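Local coordinates for protein ribosome biogenesis Nep1 RNA methyltransferase (Archaeoglobus fulgidus, PDB 3O7B) that probably methylates N1 of a specific pseudouridine in 16S ribosomal RNA during ribosome biogenesis, using S-adenosyl-L-methionine as the methyl donor, at residues P101-E106 with V119-R124; G134-L139 with T151-K156. All coordinates share one frame; numbering follows the deposited sequence. Where two conformers were deposited one is given.

Contact 1 (101-106 with 119-124) and contact 2 (134-139 with 151-156) follow one another along the chain, with their centres about 15 Å apart. Contact 1 joins the start of strand 105-111 to the chain just after strand 116-119, at the open end of that antiparallel pair, away from the known functional residues. Contact 2 sets helix 129-142 against strand 150-156, which lies beside 116-119 in the same mixed sheet of this SPOUT methyltransferase; its Met136 side chain is about 10 Å from that of Asp88, predicted to steady the rRNA-contacting Arg86. They meet where the backbone N of Asn120 probably hydrogen-bonds to Leu152 O and Thr123 packs on Ile153.

Contact 1: residues P101-E106 with V119-R124; sequences PLRDFE and VNRETR
Arg121 crosses from the turn of 119-124 to lie between the Phe105 ring and the guanidinium of Arg103. With CG anti to the backbone N (chi1 -178°), the chain sets off toward 101-106, and CB and CG pass beside the Phe105 carbonyl, Arg121 CG coming to 3.7 Å from Phe105 O. The next carbon, Arg121 CD, sits over the face of the Phe105 ring in a CH-pi contact, 4.2 Å from its centroid. Arg121 NE stays over that face near the rim, 3.3 Å from Phe105 CZ, and also makes a weak bond to Leu102 O. At the tip, Arg121 NH2 donates to Leu102 O at 2.8 Å, bent to 140° at the hydrogen. The same NH2 donates to Ser100 O, a carbonyl that Arg103 NH1 uses too, while Arg121 NH1 reaches Leu98 O at the end of helix 87-98. These carbonyls suit an arginine, whose several N-H groups can grip them together. The contact thereby joins the end of that helix to the open end of the antiparallel strand pair 105-111 and 116-119. Arg121 NH1 also lies above the centre of the Arg103 guanidinium, 3.4 Å from Arg103 CZ. The crowding of like charge is probably eased by Glu122: Arg103 NH2 forms a salt bridge with Glu122 OE1 at 2.8 Å, coming from above the carboxylate plane, and a weak, nearly straight bond to Glu122 OE2. In an Asx turn, which suits asparagine's short amide, Asn120 OD1 accepts a hydrogen bond from Glu122 N at 2.9 Å.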
ATOM      1  N   PRO A 101       9.343 -12.569   1.727  1.00 19.18           N
ATOM      2  CA  PRO A 101       9.572 -14.017   1.773  1.00 20.14           C
ATOM      3  C   PRO A 101      10.254 -14.494   3.069  1.00 21.10           C
ATOM      4  O   PRO A 101      10.344 -15.695   3.315  1.00 22.10           O
ATOM      5  CB  PRO A 101      10.481 -14.259   0.569  1.00 20.81           C
ATOM      6  CG  PRO A 101      11.261 -13.031   0.462  1.00 20.71           C
ATOM      7  CD  PRO A 101      10.294 -11.899   0.825  1.00 19.58           C
ATOM      8  N   LEU A 102      10.716 -13.557   3.887  1.00 21.11           N
ATOM      9  CA  LEU A 102      11.399 -13.903   5.129  1.00 22.44           C
ATOM     10  C   LEU A 102      10.364 -14.119   6.225  1.00 23.06           C
ATOM     11  O   LEU A 102       9.525 -13.250   6.472  1.00 23.32           O
ATOM     12  CB  LEU A 102      12.380 -12.793   5.488  1.00 22.25           C
ATOM     13  CG  LEU A 102      13.351 -12.941   6.653  1.00 23.34           C
ATOM     14  CD1 LEU A 102      14.064 -14.292   6.658  1.00 23.25           C
ATOM     15  CD2 LEU A 102      14.361 -11.818   6.585  1.00 23.56           C
ATOM     16  N   ARG A 103      10.423 -15.277   6.876  1.00 24.51           N
ATOM     17  CA  ARG A 103       9.377 -15.694   7.809  1.00 26.05           C
ATOM     18  C   ARG A 103       9.850 -15.750   9.275  1.00 26.14           C
ATOM     19  O   ARG A 103       9.163 -16.323  10.117  1.00 28.13           O
ATOM     20  CB  ARG A 103       8.771 -17.047   7.360  1.00 26.78           C
ATOM     21  CG  ARG A 103       8.294 -17.081   5.904  1.00 28.46           C
ATOM     22  CD  ARG A 103       6.830 -16.679   5.772  1.00 32.40           C
ATOM     23  NE  ARG A 103       6.619 -15.737   4.680  1.00 33.94           N
ATOM     24  CZ  ARG A 103       5.444 -15.467   4.113  1.00 34.52           C
ATOM     25  NH1 ARG A 103       5.389 -14.575   3.135  1.00 34.02           N
ATOM     26  NH2 ARG A 103       4.329 -16.083   4.508  1.00 34.04           N
ATOM     27  N   ASP A 104      10.984 -15.112   9.579  1.00 25.56           N
ATOM     28  CA  ASP A 104      11.650 -15.187  10.901  1.00 25.00           C
ATOM     29  C   ASP A 104      11.244 -14.067  11.858  1.00 24.00           C
ATOM     30  O   ASP A 104      12.006 -13.684  12.770  1.00 24.93           O
ATOM     31  CB  ASP A 104      13.181 -15.156  10.733  1.00 25.47           C
ATOM     32  CG  ASP A 104      13.723 -13.755  10.444  1.00 27.38           C
ATOM     33  OD1 ASP A 104      12.987 -12.945   9.845  1.00 27.95           O
ATOM     34  OD2 ASP A 104      14.879 -13.459  10.835  1.00 29.05           O
ATOM     35  N   PHE A 105      10.068 -13.507  11.626  1.00 20.88           N
ATOM     36  CA  PHE A 105       9.578 -12.472  12.513  1.00 19.16           C
ATOM     37  C   PHE A 105       8.092 -12.591  12.796  1.00 18.32           C
ATOM     38  O   PHE A 105       7.315 -13.172  12.025  1.00 17.64           O
ATOM     39  CB  PHE A 105       9.946 -11.068  12.000  1.00 18.52           C
ATOM     40  CG  PHE A 105       9.356 -10.717  10.645  1.00 18.33           C
ATOM     41  CD1 PHE A 105       8.081 -10.171  10.548  1.00 18.31           C
ATOM     42  CD2 PHE A 105      10.115 -10.874   9.485  1.00 19.02           C
ATOM     43  CE1 PHE A 105       7.554  -9.817   9.301  1.00 18.82           C
ATOM     44  CE2 PHE A 105       9.602 -10.517   8.235  1.00 19.13           C
ATOM     45  CZ  PHE A 105       8.318 -10.003   8.143  1.00 18.65           C
ATOM     46  N   GLU A 106       7.713 -12.062  13.943  1.00 16.63           N
ATOM     47  CA  GLU A 106       6.324 -11.883  14.326  1.00 16.92           C
ATOM     48  C   GLU A 106       5.880 -10.467  13.983  1.00 14.82           C
ATOM     49  O   GLU A 106       6.720  -9.582  13.793  1.00 14.16           O
ATOM     50  CB  GLU A 106       6.124 -12.099  15.830  1.00 17.12           C
ATOM     51  CG  GLU A 106       6.270 -13.518  16.343  1.00 21.09           C
ATOM     52  CD  GLU A 106       5.780 -13.626  17.792  1.00 21.52           C
ATOM     53  OE1 GLU A 106       6.428 -13.060  18.720  1.00 24.15           O
ATOM     54  OE2 GLU A 106       4.726 -14.256  18.016  1.00 26.37           O
ATOM     55  N   VAL A 119      -0.712 -10.565  14.625  1.00 13.38           N
ATOM     56  CA  VAL A 119      -1.019 -11.030  13.270  1.00 13.42           C
ATOM     57  C   VAL A 119      -0.097 -12.194  12.942  1.00 13.75           C
ATOM     58  O   VAL A 119       1.111 -12.020  12.852  1.00 15.24           O
ATOM     59  CB  VAL A 119      -0.855  -9.887  12.212  1.00 14.09           C
ATOM     60  CG1 VAL A 119      -1.286 -10.379  10.835  1.00 13.49           C
ATOM     61  CG2 VAL A 119      -1.676  -8.657  12.597  1.00 14.22           C
ATOM     62  N   ASN A 120      -0.667 -13.397  12.787  1.00 13.90           N
ATOM     63  CA  ASN A 120       0.090 -14.560  12.374  1.00 14.57           C
ATOM     64  C   ASN A 120       0.872 -14.240  11.108  1.00 15.20           C
ATOM     65  O   ASN A 120       0.340 -13.652  10.169  1.00 15.05           O
ATOM     66  CB  ASN A 120      -0.913 -15.699  12.127  1.00 14.86           C
ATOM     67  CG  ASN A 120      -0.262 -17.057  11.888  1.00 15.70           C
ATOM     68  OD1 ASN A 120       0.780 -17.184  11.257  1.00 17.75           O
ATOM     69  ND2 ASN A 120      -0.939 -18.105  12.377  1.00 17.76           N
ATOM     70  N   ARG A 121       2.144 -14.616  11.099  1.00 16.27           N
ATOM     71  CA  ARG A 121       3.016 -14.333   9.984  1.00 17.57           C
ATOM     72  C   ARG A 121       2.451 -14.893   8.686  1.00 17.72           C
ATOM     73  O   ARG A 121       2.716 -14.351   7.617  1.00 19.45           O
ATOM     74  CB  ARG A 121       4.445 -14.841  10.284  1.00 17.82           C
ATOM     75  CG  ARG A 121       5.473 -14.568   9.196  1.00 18.54           C
ATOM     76  CD  ARG A 121       5.677 -13.070   8.962  1.00 20.07           C
ATOM     77  NE  ARG A 121       6.547 -12.796   7.823  1.00 20.04           N
ATOM     78  CZ  ARG A 121       6.125 -12.726   6.561  1.00 21.06           C
ATOM     79  NH1 ARG A 121       4.831 -12.917   6.262  1.00 19.21           N
ATOM     80  NH2 ARG A 121       6.998 -12.446   5.602  1.00 22.47           N
ATOM     81  N   GLU A 122       1.652 -15.953   8.780  1.00 18.64           N
ATOM     82  CA  GLU A 122       1.106 -16.595   7.590  1.00 19.76           C
ATOM     83  C   GLU A 122      -0.246 -16.032   7.104  1.00 19.05           C
ATOM     84  O   GLU A 122      -0.797 -16.475   6.093  1.00 19.82           O
ATOM     85  CB  GLU A 122       1.106 -18.119   7.768  1.00 20.92           C
ATOM     86  CG  GLU A 122       2.529 -18.718   7.965  1.00 25.58           C
ATOM     87  CD  GLU A 122       3.521 -18.370   6.847  1.00 29.65           C
ATOM     88  OE1 GLU A 122       3.144 -18.402   5.654  1.00 31.96           O
ATOM     89  OE2 GLU A 122       4.698 -18.078   7.158  1.00 32.75           O
ATOM     90  N   THR A 123      -0.759 -15.013   7.785  1.00 17.33           N
ATOM     91  CA  THR A 123      -2.037 -14.407   7.416  1.00 17.34           C
ATOM     92  C   THR A 123      -1.958 -13.678   6.068  1.00 17.40           C
ATOM     93  O   THR A 123      -1.028 -12.900   5.825  1.00 17.34           O
ATOM     94  CB  THR A 123      -2.491 -13.406   8.512  1.00 17.18           C
ATOM     95  OG1 THR A 123      -2.677 -14.129   9.727  1.00 18.10           O
ATOM     96  CG2 THR A 123      -3.795 -12.719   8.150  1.00 17.85           C
ATOM     97  N   ARG A 124      -2.933 -13.933   5.188  1.00 17.56           N
ATOM     98  CA  ARG A 124      -3.092 -13.175   3.950  1.00 17.95           C
ATOM     99  C   ARG A 124      -4.182 -12.154   4.178  1.00 17.37           C
ATOM    100  O   ARG A 124      -5.369 -12.499   4.214  1.00 19.20           O
ATOM    101  CB  ARG A 124      -3.507 -14.083   2.781  1.00 18.33           C
ATOM    102  CG  ARG A 124      -2.506 -15.141   2.348  1.00 21.04           C
ATOM    103  CD  ARG A 124      -2.976 -15.799   1.014  1.00 20.73           C
ATOM    104  NE  ARG A 124      -4.425 -16.032   0.974  1.00 24.59           N
ATOM    105  CZ  ARG A 124      -5.030 -17.164   1.351  1.00 22.58           C
ATOM    106  NH1 ARG A 124      -4.308 -18.189   1.777  1.00 24.19           N
ATOM    107  NH2 ARG A 124      -6.363 -17.262   1.293  1.00 24.51           N
TER

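Contact 2: residues G134-L139 with T151-K156; sequences GLMEKL and TLIEFK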
ATOM      1  N   GLY A 134     -13.656  -4.233   6.651  1.00 13.65           N
ATOM      2  CA  GLY A 134     -14.647  -5.186   7.139  1.00 14.53           C
ATOM      3  C   GLY A 134     -14.027  -6.240   8.026  1.00 13.97           C
ATOM      4  O   GLY A 134     -14.622  -6.645   9.040  1.00 15.40           O
ATOM      5  N   LEU A 135     -12.831  -6.688   7.680  1.00 13.57           N
ATOM      6  CA  LEU A 135     -12.139  -7.692   8.487  1.00 13.11           C
ATOM      7  C   LEU A 135     -11.738  -7.106   9.851  1.00 13.99           C
ATOM      8  O   LEU A 135     -11.865  -7.765  10.884  1.00 13.85           O
ATOM      9  CB  LEU A 135     -10.916  -8.234   7.745  1.00 13.76           C
ATOM     10  CG  LEU A 135     -10.161  -9.347   8.476  1.00 15.58           C
ATOM     11  CD1 LEU A 135     -11.013 -10.616   8.580  1.00 17.96           C
ATOM     12  CD2 LEU A 135      -8.875  -9.642   7.765  1.00 16.76           C
ATOM     13  N   MET A 136     -11.291  -5.859   9.863  1.00 13.56           N
ATOM     14  CA  MET A 136     -10.972  -5.191  11.129  1.00 13.98           C
ATOM     15  C   MET A 136     -12.203  -5.003  11.991  1.00 13.28           C
ATOM     16  O   MET A 136     -12.138  -5.202  13.214  1.00 13.86           O
ATOM     17  CB  MET A 136     -10.286  -3.850  10.881  1.00 13.66           C
ATOM     18  CG  MET A 136      -8.896  -3.962  10.273  1.00 15.30           C
ATOM     19  SD  MET A 136      -7.709  -4.903  11.257  1.00 17.22           S
ATOM     20  CE  MET A 136      -7.870  -6.531  10.530  1.00 19.02           C
ATOM     21  N   GLU A 137     -13.330  -4.652  11.384  1.00 13.87           N
ATOM     22  CA  GLU A 137     -14.599  -4.579  12.139  1.00 14.05           C
ATOM     23  C   GLU A 137     -14.944  -5.925  12.771  1.00 14.54           C
ATOM     24  O   GLU A 137     -15.338  -5.994  13.956  1.00 15.07           O
ATOM     25  CB  GLU A 137     -15.727  -4.071  11.245  1.00 14.96           C
ATOM     26  CG  GLU A 137     -15.523  -2.594  10.903  1.00 15.76           C
ATOM     27  CD  GLU A 137     -16.413  -2.064   9.791  1.00 17.73           C
ATOM     28  OE1 GLU A 137     -17.123  -2.873   9.157  1.00 19.87           O
ATOM     29  OE2 GLU A 137     -16.401  -0.838   9.552  1.00 17.59           O
ATOM     30  N   LYS A 138     -14.784  -6.997  12.007  1.00 13.70           N
ATOM     31  CA  LYS A 138     -15.036  -8.332  12.534  1.00 14.46           C
ATOM     32  C   LYS A 138     -14.066  -8.667  13.674  1.00 14.70           C
ATOM     33  O   LYS A 138     -14.465  -9.236  14.695  1.00 15.71           O
ATOM     34  CB  LYS A 138     -14.930  -9.368  11.416  1.00 15.02           C
ATOM     35  CG  LYS A 138     -15.260 -10.784  11.868  1.00 16.66           C
ATOM     36  CD  LYS A 138     -15.123 -11.769  10.727  1.00 18.71           C
ATOM     37  CE  LYS A 138     -15.632 -13.134  11.164  1.00 20.00           C
ATOM     38  NZ  LYS A 138     -15.628 -14.078  10.011  1.00 21.32           N
ATOM     39  N   LEU A 139     -12.797  -8.319  13.514  1.00 14.45           N
ATOM     40  CA  LEU A 139     -11.811  -8.530  14.559  1.00 14.78           C
ATOM     41  C   LEU A 139     -12.202  -7.811  15.858  1.00 14.99           C
ATOM     42  O   LEU A 139     -12.126  -8.402  16.947  1.00 14.93           O
ATOM     43  CB  LEU A 139     -10.436  -8.077  14.062  1.00 15.16           C
ATOM     44  CG  LEU A 139      -9.341  -8.080  15.126  1.00 14.96           C
ATOM     45  CD1 LEU A 139      -8.966  -9.491  15.544  1.00 16.36           C
ATOM     46  CD2 LEU A 139      -8.131  -7.329  14.603  1.00 16.97           C
ATOM     47  N   THR A 151      -5.135 -19.626  14.885  1.00 17.17           N
ATOM     48  CA  THR A 151      -5.396 -18.204  15.007  1.00 16.79           C
ATOM     49  C   THR A 151      -4.601 -17.429  13.965  1.00 15.86           C
ATOM     50  O   THR A 151      -3.401 -17.639  13.797  1.00 15.48           O
ATOM     51  CB  THR A 151      -5.064 -17.713  16.423  1.00 17.49           C
ATOM     52  OG1 THR A 151      -5.878 -18.436  17.357  1.00 20.42           O
ATOM     53  CG2 THR A 151      -5.390 -16.239  16.543  1.00 17.79           C
ATOM     54  N   LEU A 152      -5.306 -16.573  13.230  1.00 14.31           N
ATOM     55  CA  LEU A 152      -4.694 -15.696  12.230  1.00 14.33           C
ATOM     56  C   LEU A 152      -4.450 -14.284  12.765  1.00 13.85           C
ATOM     57  O   LEU A 152      -3.396 -13.686  12.496  1.00 14.72           O
ATOM     58  CB  LEU A 152      -5.567 -15.612  10.969  1.00 14.67           C
ATOM     59  CG  LEU A 152      -5.748 -16.915  10.188  1.00 15.63           C
ATOM     60  CD1 LEU A 152      -6.645 -16.644   8.970  1.00 17.23           C
ATOM     61  CD2 LEU A 152      -4.424 -17.515   9.751  1.00 17.70           C
ATOM     62  N   ILE A 153      -5.425 -13.754  13.495  1.00 13.14           N
ATOM     63  CA  ILE A 153      -5.326 -12.413  14.065  1.00 13.81           C
ATOM     64  C   ILE A 153      -6.065 -12.433  15.380  1.00 13.89           C
ATOM     65  O   ILE A 153      -7.147 -12.982  15.456  1.00 14.01           O
ATOM     66  CB  ILE A 153      -5.973 -11.334  13.168  1.00 13.47           C
ATOM     67  CG1 ILE A 153      -5.570 -11.495  11.691  1.00 13.82           C
ATOM     68  CG2 ILE A 153      -5.640  -9.930  13.722  1.00 13.49           C
ATOM     69  CD1 ILE A 153      -6.340 -10.542  10.734  1.00 14.86           C
ATOM     70  N   GLU A 154      -5.485 -11.841  16.428  0.50 13.87           N
ATOM     71  CA  GLU A 154      -6.144 -11.835  17.739  0.50 14.90           C
ATOM     72  C   GLU A 154      -5.667 -10.706  18.643  0.50 14.28           C
ATOM     73  O   GLU A 154      -4.468 -10.416  18.668  0.50 14.40           O
ATOM     74  CB  GLU A 154      -5.884 -13.165  18.456  0.50 14.93           C
ATOM     75  CG  GLU A 154      -6.761 -13.376  19.674  0.50 17.04           C
ATOM     76  CD  GLU A 154      -6.539 -14.715  20.352  0.50 17.20           C
ATOM     77  OE1 GLU A 154      -5.387 -15.202  20.391  0.50 18.79           O
ATOM     78  OE2 GLU A 154      -7.535 -15.279  20.854  0.50 21.11           O
ATOM     79  N   PHE A 155      -6.594 -10.097  19.389  1.00 14.32           N
ATOM     80  CA  PHE A 155      -6.206  -9.181  20.477  1.00 15.35           C
ATOM     81  C   PHE A 155      -5.520  -9.981  21.567  1.00 16.71           C
ATOM     82  O   PHE A 155      -5.964 -11.089  21.912  1.00 17.31           O
ATOM     83  CB  PHE A 155      -7.410  -8.474  21.072  1.00 16.06           C
ATOM     84  CG  PHE A 155      -7.953  -7.387  20.210  1.00 16.03           C
ATOM     85  CD1 PHE A 155      -7.422  -6.111  20.272  1.00 17.62           C
ATOM     86  CD2 PHE A 155      -8.984  -7.644  19.299  1.00 18.92           C
ATOM     87  CE1 PHE A 155      -7.928  -5.085  19.468  1.00 18.27           C
ATOM     88  CE2 PHE A 155      -9.497  -6.627  18.497  1.00 18.99           C
ATOM     89  CZ  PHE A 155      -8.970  -5.358  18.568  1.00 18.82           C
ATOM     90  N   LYS A 156      -4.439  -9.428  22.116  1.00 16.73           N
ATOM     91  CA  LYS A 156      -3.763 -10.067  23.246  1.00 17.93           C
ATOM     92  C   LYS A 156      -3.974  -9.252  24.517  1.00 17.84           C
ATOM     93  O   LYS A 156      -3.918  -8.017  24.476  1.00 17.37           O
ATOM     94  CB  LYS A 156      -2.267 -10.227  22.979  1.00 18.25           C
ATOM     95  CG  LYS A 156      -1.919 -11.056  21.745  1.00 21.53           C
ATOM     96  CD  LYS A 156      -2.410 -12.499  21.824  1.00 26.83           C
ATOM     97  CE  LYS A 156      -1.636 -13.359  20.836  1.00 29.73           C
ATOM     98  NZ  LYS A 156      -1.936 -14.811  20.977  1.00 33.80           N
TER
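The backbone N of Leu139 donates to Leu135 O at 2.8 Å, a helical bond that sets these two leucines one turn apart, where both reach Ile153 of 151-156. Leu139 supplies most of the helix's share. Its branched end straddles the isoleucine: Leu139 CD2 comes to 3.7 Å from Ile153 CG2, with CD1 almost as near, and the two side chains cross at about a right angle. On Ile153, CG2 stands anti to the backbone N while CG1 turns beside it (chi1 -46°), which splits the work of the branches. CG2 serves Leu139, and the longer arm carries Ile153 CD1 to Leu135 CD2, tip to tip at 4.0 Å. Met136 adds its flexible end, Met136 CE lying 4.3 Å from the same Ile153 CD1. A beta-branched residue fits here, being at home in a strand and offering two arms to different helix turns. Phe155 closes the other end of the contact. Its ring presents an edge to the helix, Phe155 CE2 meeting Leu139 CG at 3.7 Å and approaching Leu139 O at 3.5 Å, while Phe140 meets the ring edge-to-face and Arg143 makes a cation-pi contact with it. Were Leu139 cut back to an alanine, Ile153 CG2 would probably lose both methyl partners, opening a gap beside the CE2 edge of Phe155. This is alpha/beta packing of helix 129-142 on the antiparallel hairpin of strands 144-147 and 150-156, at a margin of the sheet where Leu152 and Ile153 both face Ile145 in a classic beta bulge.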